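Local atomic coordinates of acetate kinase (Entamoeba histolytica, PDB entry 4H0O), a protein that probably catalyses the reversible interconversion of acetate and acetyl phosphate by phosphoryl transfer, as a pyrophosphate-dependent acetate kinase of the ASKHA superfamily. Residues S108-K120 / I137-V151. Numbering follows the deposited sequence.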
loop_
_atom_site.group_PDB
_atom_site.type_symbol
_atom_site.label_atom_id
_atom_site.label_comp_id
_atom_site.label_asym_id
_atom_site.label_seq_id
_atom_site.Cartn_x
_atom_site.Cartn_y
_atom_site.Cartn_z
ATOM N N SER B 108 -22.218 -14.149 -9.106
ATOM C CA SER B 108 -22.734 -15.278 -8.347
ATOM C C SER B 108 -23.684 -16.024 -9.279
ATOM O O SER B 108 -24.165 -15.449 -10.256
ATOM C CB SER B 108 -23.459 -14.807 -7.089
ATOM O OG SER B 108 -22.547 -14.251 -6.162
ATOM N N ALA B 109 -23.960 -17.293 -9.000
ATOM C CA ALA B 109 -24.673 -18.098 -9.987
ATOM C C ALA B 109 -25.654 -19.108 -9.419
ATOM O O ALA B 109 -25.460 -19.642 -8.325
ATOM C CB ALA B 109 -23.675 -18.801 -10.902
ATOM N N VAL B 110 -26.709 -19.364 -10.186
ATOM C CA VAL B 110 -27.557 -20.523 -9.969
ATOM C C VAL B 110 -26.698 -21.733 -10.317
ATOM O O VAL B 110 -25.922 -21.685 -11.273
ATOM C CB VAL B 110 -28.796 -20.473 -10.879
ATOM C CG1 VAL B 110 -29.609 -21.755 -10.765
ATOM C CG2 VAL B 110 -29.654 -19.259 -10.539
ATOM N N ILE B 111 -26.817 -22.806 -9.542
ATOM C CA ILE B 111 -25.927 -23.954 -9.709
ATOM C C ILE B 111 -26.419 -24.953 -10.758
ATOM O O ILE B 111 -27.519 -25.501 -10.641
ATOM C CB ILE B 111 -25.695 -24.689 -8.373
ATOM C CG1 ILE B 111 -25.106 -23.729 -7.336
ATOM C CG2 ILE B 111 -24.769 -25.877 -8.576
ATOM C CD1 ILE B 111 -25.048 -24.291 -5.928
ATOM N N ASP B 112 -25.595 -25.176 -11.780
ATOM C CA ASP B 112 -25.838 -26.222 -12.772
ATOM C C ASP B 112 -24.600 -27.109 -12.915
ATOM O O ASP B 112 -23.719 -27.091 -12.053
ATOM C CB ASP B 112 -26.243 -25.627 -14.128
ATOM C CG ASP B 112 -25.277 -24.558 -14.619
ATOM O OD1 ASP B 112 -24.080 -24.604 -14.263
ATOM O OD2 ASP B 112 -25.717 -23.666 -15.376
ATOM N N GLU B 113 -24.528 -27.869 -14.005
ATOM C CA GLU B 113 -23.393 -28.760 -14.244
ATOM C C GLU B 113 -22.117 -27.981 -14.576
ATOM O O GLU B 113 -21.023 -28.352 -14.144
ATOM C CB GLU B 113 -23.713 -29.751 -15.366
ATOM C CG GLU B 113 -22.688 -30.868 -15.524
ATOM C CD GLU B 113 -22.651 -31.806 -14.327
ATOM O OE1 GLU B 113 -23.684 -31.935 -13.632
ATOM O OE2 GLU B 113 -21.587 -32.413 -14.080
ATOM N N VAL B 114 -22.266 -26.907 -15.346
ATOM C CA VAL B 114 -21.135 -26.051 -15.703
ATOM C C VAL B 114 -20.554 -25.360 -14.466
ATOM O O VAL B 114 -19.342 -25.394 -14.238
ATOM C CB VAL B 114 -21.535 -24.987 -16.748
ATOM C CG1 VAL B 114 -20.360 -24.071 -17.058
ATOM C CG2 VAL B 114 -22.035 -25.652 -18.019
ATOM N N VAL B 115 -21.430 -24.740 -13.677
ATOM C CA VAL B 115 -21.042 -24.074 -12.436
ATOM C C VAL B 115 -20.279 -25.010 -11.491
ATOM O O VAL B 115 -19.215 -24.653 -10.979
ATOM C CB VAL B 115 -22.273 -23.469 -11.714
ATOM C CG1 VAL B 115 -21.934 -23.098 -10.287
ATOM C CG2 VAL B 115 -22.788 -22.246 -12.463
ATOM N N LEU B 116 -20.818 -26.207 -11.277
ATOM C CA LEU B 116 -20.163 -27.212 -10.440
ATOM C C LEU B 116 -18.767 -27.562 -10.956
ATOM O O LEU B 116 -17.821 -27.705 -10.177
ATOM C CB LEU B 116 -21.023 -28.476 -10.341
ATOM C CG LEU B 116 -22.204 -28.430 -9.372
ATOM C CD1 LEU B 116 -23.131 -29.620 -9.582
ATOM C CD2 LEU B 116 -21.709 -28.390 -7.931
ATOM N N LYS B 117 -18.645 -27.693 -12.273
ATOM C CA LYS B 117 -17.364 -27.980 -12.911
ATOM C C LYS B 117 -16.368 -26.838 -12.694
ATOM O O LYS B 117 -15.187 -27.073 -12.428
ATOM C CB LYS B 117 -17.575 -28.229 -14.408
ATOM C CG LYS B 117 -16.303 -28.278 -15.237
ATOM C CD LYS B 117 -16.593 -27.893 -16.683
ATOM C CE LYS B 117 -17.357 -26.573 -16.748
ATOM N NZ LYS B 117 -17.683 -26.148 -18.141
ATOM N N GLU B 118 -16.853 -25.603 -12.795
ATOM C CA GLU B 118 -16.002 -24.429 -12.625
ATOM C C GLU B 118 -15.630 -24.189 -11.161
ATOM O O GLU B 118 -14.525 -23.737 -10.866
ATOM C CB GLU B 118 -16.666 -23.184 -13.225
ATOM C CG GLU B 118 -16.774 -23.194 -14.748
ATOM C CD GLU B 118 -15.426 -23.067 -15.443
ATOM O OE1 GLU B 118 -14.441 -22.668 -14.784
ATOM O OE2 GLU B 118 -15.353 -23.364 -16.654
ATOM N N LEU B 119 -16.553 -24.494 -10.253
ATOM C CA LEU B 119 -16.281 -24.401 -8.819
ATOM C C LEU B 119 -15.181 -25.382 -8.410
ATOM O O LEU B 119 -14.333 -25.072 -7.567
ATOM C CB LEU B 119 -17.552 -24.671 -8.007
ATOM C CG LEU B 119 -18.642 -23.595 -8.010
ATOM C CD1 LEU B 119 -19.914 -24.098 -7.334
ATOM C CD2 LEU B 119 -18.146 -22.329 -7.328
ATOM N N LYS B 120 -15.203 -26.562 -9.022
ATOM C CA LYS B 120 -14.224 -27.613 -8.754
ATOM C C LYS B 120 -12.798 -27.165 -9.066
ATOM O O LYS B 120 -11.856 -27.528 -8.361
ATOM C CB LYS B 120 -14.574 -28.861 -9.568
ATOM C CG LYS B 120 -13.633 -30.039 -9.380
ATOM C CD LYS B 120 -13.751 -30.637 -7.988
ATOM C CE LYS B 120 -13.021 -31.974 -7.899
ATOM N NZ LYS B 120 -11.587 -31.876 -8.296
ATOM N N ILE B 137 -22.108 -28.274 -0.960
ATOM C CA ILE B 137 -22.862 -28.036 -2.190
ATOM C C ILE B 137 -23.185 -29.340 -2.933
ATOM O O ILE B 137 -24.325 -29.556 -3.343
ATOM C CB ILE B 137 -22.124 -27.054 -3.135
ATOM C CG1 ILE B 137 -22.165 -25.637 -2.563
ATOM C CG2 ILE B 137 -22.749 -27.063 -4.519
ATOM C CD1 ILE B 137 -21.423 -24.605 -3.398
ATOM N N GLU B 138 -22.187 -30.205 -3.097
ATOM C CA GLU B 138 -22.386 -31.487 -3.775
ATOM C C GLU B 138 -23.419 -32.381 -3.084
ATOM O O GLU B 138 -24.289 -32.953 -3.741
ATOM C CB GLU B 138 -21.058 -32.234 -3.941
ATOM C CG GLU B 138 -20.429 -32.080 -5.323
ATOM C CD GLU B 138 -19.282 -33.049 -5.565
ATOM O OE1 GLU B 138 -18.708 -33.557 -4.576
ATOM O OE2 GLU B 138 -18.958 -33.304 -6.745
ATOM N N ILE B 139 -23.327 -32.502 -1.764
ATOM C CA ILE B 139 -24.279 -33.324 -1.024
ATOM C C ILE B 139 -25.671 -32.679 -1.007
ATOM O O ILE B 139 -26.688 -33.373 -0.950
ATOM C CB ILE B 139 -23.780 -33.628 0.417
ATOM C CG1 ILE B 139 -24.026 -35.094 0.771
ATOM C CG2 ILE B 139 -24.423 -32.709 1.445
ATOM C CD1 ILE B 139 -23.278 -36.058 -0.117
ATOM N N SER B 140 -25.708 -31.351 -1.086
ATOM C CA SER B 140 -26.964 -30.611 -1.023
ATOM C C SER B 140 -27.749 -30.771 -2.324
ATOM O O SER B 140 -28.975 -30.889 -2.312
ATOM C CB SER B 140 -26.688 -29.134 -0.739
ATOM O OG SER B 140 -27.790 -28.508 -0.114
ATOM N N MET B 141 -27.030 -30.777 -3.443
ATOM C CA MET B 141 -27.643 -31.001 -4.746
ATOM C C MET B 141 -28.220 -32.408 -4.845
ATOM O O MET B 141 -29.192 -32.635 -5.561
ATOM C CB MET B 141 -26.622 -30.795 -5.869
ATOM C CG MET B 141 -26.105 -29.371 -6.004
ATOM S SD MET B 141 -27.373 -28.168 -6.463
ATOM C CE MET B 141 -27.615 -28.576 -8.191
ATOM N N LYS B 142 -27.619 -33.349 -4.125
ATOM C CA LYS B 142 -28.033 -34.747 -4.203
ATOM C C LYS B 142 -29.262 -35.044 -3.347
ATOM O O LYS B 142 -30.170 -35.755 -3.781
ATOM C CB LYS B 142 -26.881 -35.670 -3.797
ATOM C CG LYS B 142 -27.187 -37.143 -4.017
ATOM C CD LYS B 142 -26.194 -38.046 -3.305
ATOM C CE LYS B 142 -26.567 -39.511 -3.490
ATOM N NZ LYS B 142 -25.731 -40.413 -2.650
ATOM N N GLU B 143 -29.285 -34.501 -2.134
ATOM C CA GLU B 143 -30.387 -34.738 -1.207
ATOM C C GLU B 143 -31.610 -33.893 -1.552
ATOM O O GLU B 143 -32.736 -34.260 -1.219
ATOM C CB GLU B 143 -29.948 -34.475 0.235
ATOM C CG GLU B 143 -28.849 -35.406 0.724
ATOM C CD GLU B 143 -29.279 -36.860 0.733
ATOM O OE1 GLU B 143 -30.389 -37.154 1.225
ATOM O OE2 GLU B 143 -28.507 -37.712 0.245
ATOM N N LEU B 144 -31.384 -32.762 -2.216
ATOM C CA LEU B 144 -32.476 -31.913 -2.692
ATOM C C LEU B 144 -32.332 -31.612 -4.189
ATOM O O LEU B 144 -32.114 -30.464 -4.578
ATOM C CB LEU B 144 -32.541 -30.611 -1.884
ATOM C CG LEU B 144 -32.762 -30.766 -0.377
ATOM C CD1 LEU B 144 -32.671 -29.431 0.359
ATOM C CD2 LEU B 144 -34.105 -31.414 -0.115
ATOM N N PRO B 145 -32.462 -32.648 -5.038
ATOM C CA PRO B 145 -32.167 -32.490 -6.467
ATOM C C PRO B 145 -33.291 -31.837 -7.268
ATOM O O PRO B 145 -33.091 -31.531 -8.445
ATOM C CB PRO B 145 -31.944 -33.930 -6.934
ATOM C CG PRO B 145 -32.820 -34.739 -6.039
ATOM C CD PRO B 145 -32.866 -34.028 -4.708
ATOM N N THR B 146 -34.446 -31.631 -6.643
ATOM C CA THR B 146 -35.542 -30.914 -7.288
ATOM C C THR B 146 -35.693 -29.521 -6.680
ATOM O O THR B 146 -36.778 -28.935 -6.698
ATOM C CB THR B 146 -36.880 -31.667 -7.154
ATOM O OG1 THR B 146 -37.419 -31.466 -5.842
ATOM C CG2 THR B 146 -36.686 -33.156 -7.406
ATOM N N THR B 147 -34.595 -28.998 -6.142
ATOM C CA THR B 147 -34.610 -27.704 -5.470
ATOM C C THR B 147 -33.568 -26.764 -6.062
ATOM O O THR B 147 -32.387 -27.109 -6.149
ATOM C CB THR B 147 -34.358 -27.863 -3.963
ATOM O OG1 THR B 147 -35.375 -28.700 -3.400
ATOM C CG2 THR B 147 -34.380 -26.515 -3.265
ATOM N N ARG B 148 -34.013 -25.580 -6.476
ATOM C CA ARG B 148 -33.118 -24.573 -7.034
ATOM C C ARG B 148 -32.077 -24.166 -5.991
ATOM O O ARG B 148 -32.416 -23.887 -4.837
ATOM C CB ARG B 148 -33.918 -23.349 -7.484
ATOM C CG ARG B 148 -35.117 -23.678 -8.366
ATOM C CD ARG B 148 -34.681 -24.171 -9.736
ATOM N NE ARG B 148 -34.251 -23.074 -10.599
ATOM C CZ ARG B 148 -33.174 -23.109 -11.377
ATOM N NH1 ARG B 148 -32.403 -24.190 -11.400
ATOM N NH2 ARG B 148 -32.864 -22.062 -12.131
ATOM N N GLN B 149 -30.810 -24.155 -6.391
ATOM C CA GLN B 149 -29.732 -23.783 -5.480
ATOM C C GLN B 149 -28.795 -22.778 -6.140
ATOM O O GLN B 149 -28.630 -22.780 -7.366
ATOM C CB GLN B 149 -28.965 -25.026 -5.005
ATOM C CG GLN B 149 -29.869 -26.116 -4.429
ATOM C CD GLN B 149 -29.125 -27.152 -3.607
ATOM O OE1 GLN B 149 -28.084 -26.866 -3.012
ATOM N NE2 GLN B 149 -29.666 -28.367 -3.564
ATOM N N TYR B 150 -28.198 -21.913 -5.324
ATOM C CA TYR B 150 -27.311 -20.870 -5.830
ATOM C C TYR B 150 -26.060 -20.739 -4.976
ATOM O O TYR B 150 -26.075 -21.029 -3.774
ATOM C CB TYR B 150 -28.034 -19.522 -5.900
ATOM C CG TYR B 150 -28.434 -18.935 -4.560
ATOM C CD1 TYR B 150 -29.627 -19.297 -3.951
ATOM C CD2 TYR B 150 -27.634 -17.995 -3.923
ATOM C CE1 TYR B 150 -30.004 -18.754 -2.738
ATOM C CE2 TYR B 150 -28.003 -17.448 -2.708
ATOM C CZ TYR B 150 -29.188 -17.831 -2.123
ATOM O OH TYR B 150 -29.557 -17.286 -0.918
ATOM N N VAL B 151 -24.976 -20.302 -5.604
ATOM C CA VAL B 151 -23.735 -20.068 -4.885
ATOM C C VAL B 151 -23.372 -18.584 -4.926
ATOM O O VAL B 151 -23.233 -17.990 -5.997
ATOM C CB VAL B 151 -22.585 -20.955 -5.427
ATOM C CG1 VAL B 151 -22.442 -20.807 -6.934
ATOM C CG2 VAL B 151 -21.287 -20.637 -4.723
HETATM O O HOH W 1 -30.016 -25.133 -8.919
#
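Ala109 and Val151 face each other as an antiparallel hydrogen-bonded pair, with Ala109 N giving to Val151 O (3.2 Å) and Val151 N to Ala109 O (2.8 Å). One residue on, Val110 and Tyr150 form the non-hydrogen-bonded pair, and Ile111 N then closes on Gln149 O at 2.8 Å. Past that bond the two chains part, and a water takes over, donating to Ile111 O while accepting from Gln149 N. Strand 109-110 is thereby added as an outermost strand, within this chain, of the mixed sheet in this ribonuclease H-like fold, beside 148-153, which on its other side runs parallel to 93-98.

On the sheet face of Ala109 and Val151, helices 113-120 and 129-143 pack with Ile111 between them. With its CG1 anti to the carbonyl carbon (chi1 -58°) and the chain extended at chi2, Ile111 CD1 reaches Ile137 CG2 at 3.9 Å, while CG2 meets Met141 CE. The Leu116 and Ile137 side chains slide past each other in opposite directions, with Leu116 CD2 3.8 Å from Ile137 CG2. Val151 CG1 is touched by Val115 CG1 and, tip to tip, by Leu119 CD1; the side chain of Val151 is also about 6 Å from that of Arg97, a predicted substrate-binding residue. On the other face, Val110 CG1 rests obliquely against the Arg148 guanidinium, 3.5 Å from NH2, and both side chains touch Phe402 of helix 390-402.

Polar side chains bond at the start of helix 113-120 and in the last turn of helix 129-143. Asp112 N-caps helix 113-120 through OD1, which takes Val115 N at 2.7 Å. Gln149 NE2 donates to Ser140 O from above the carbonyl plane, on the face away from Leu144 N, and its OE1 is hydrogen-bonded to His96 NE2.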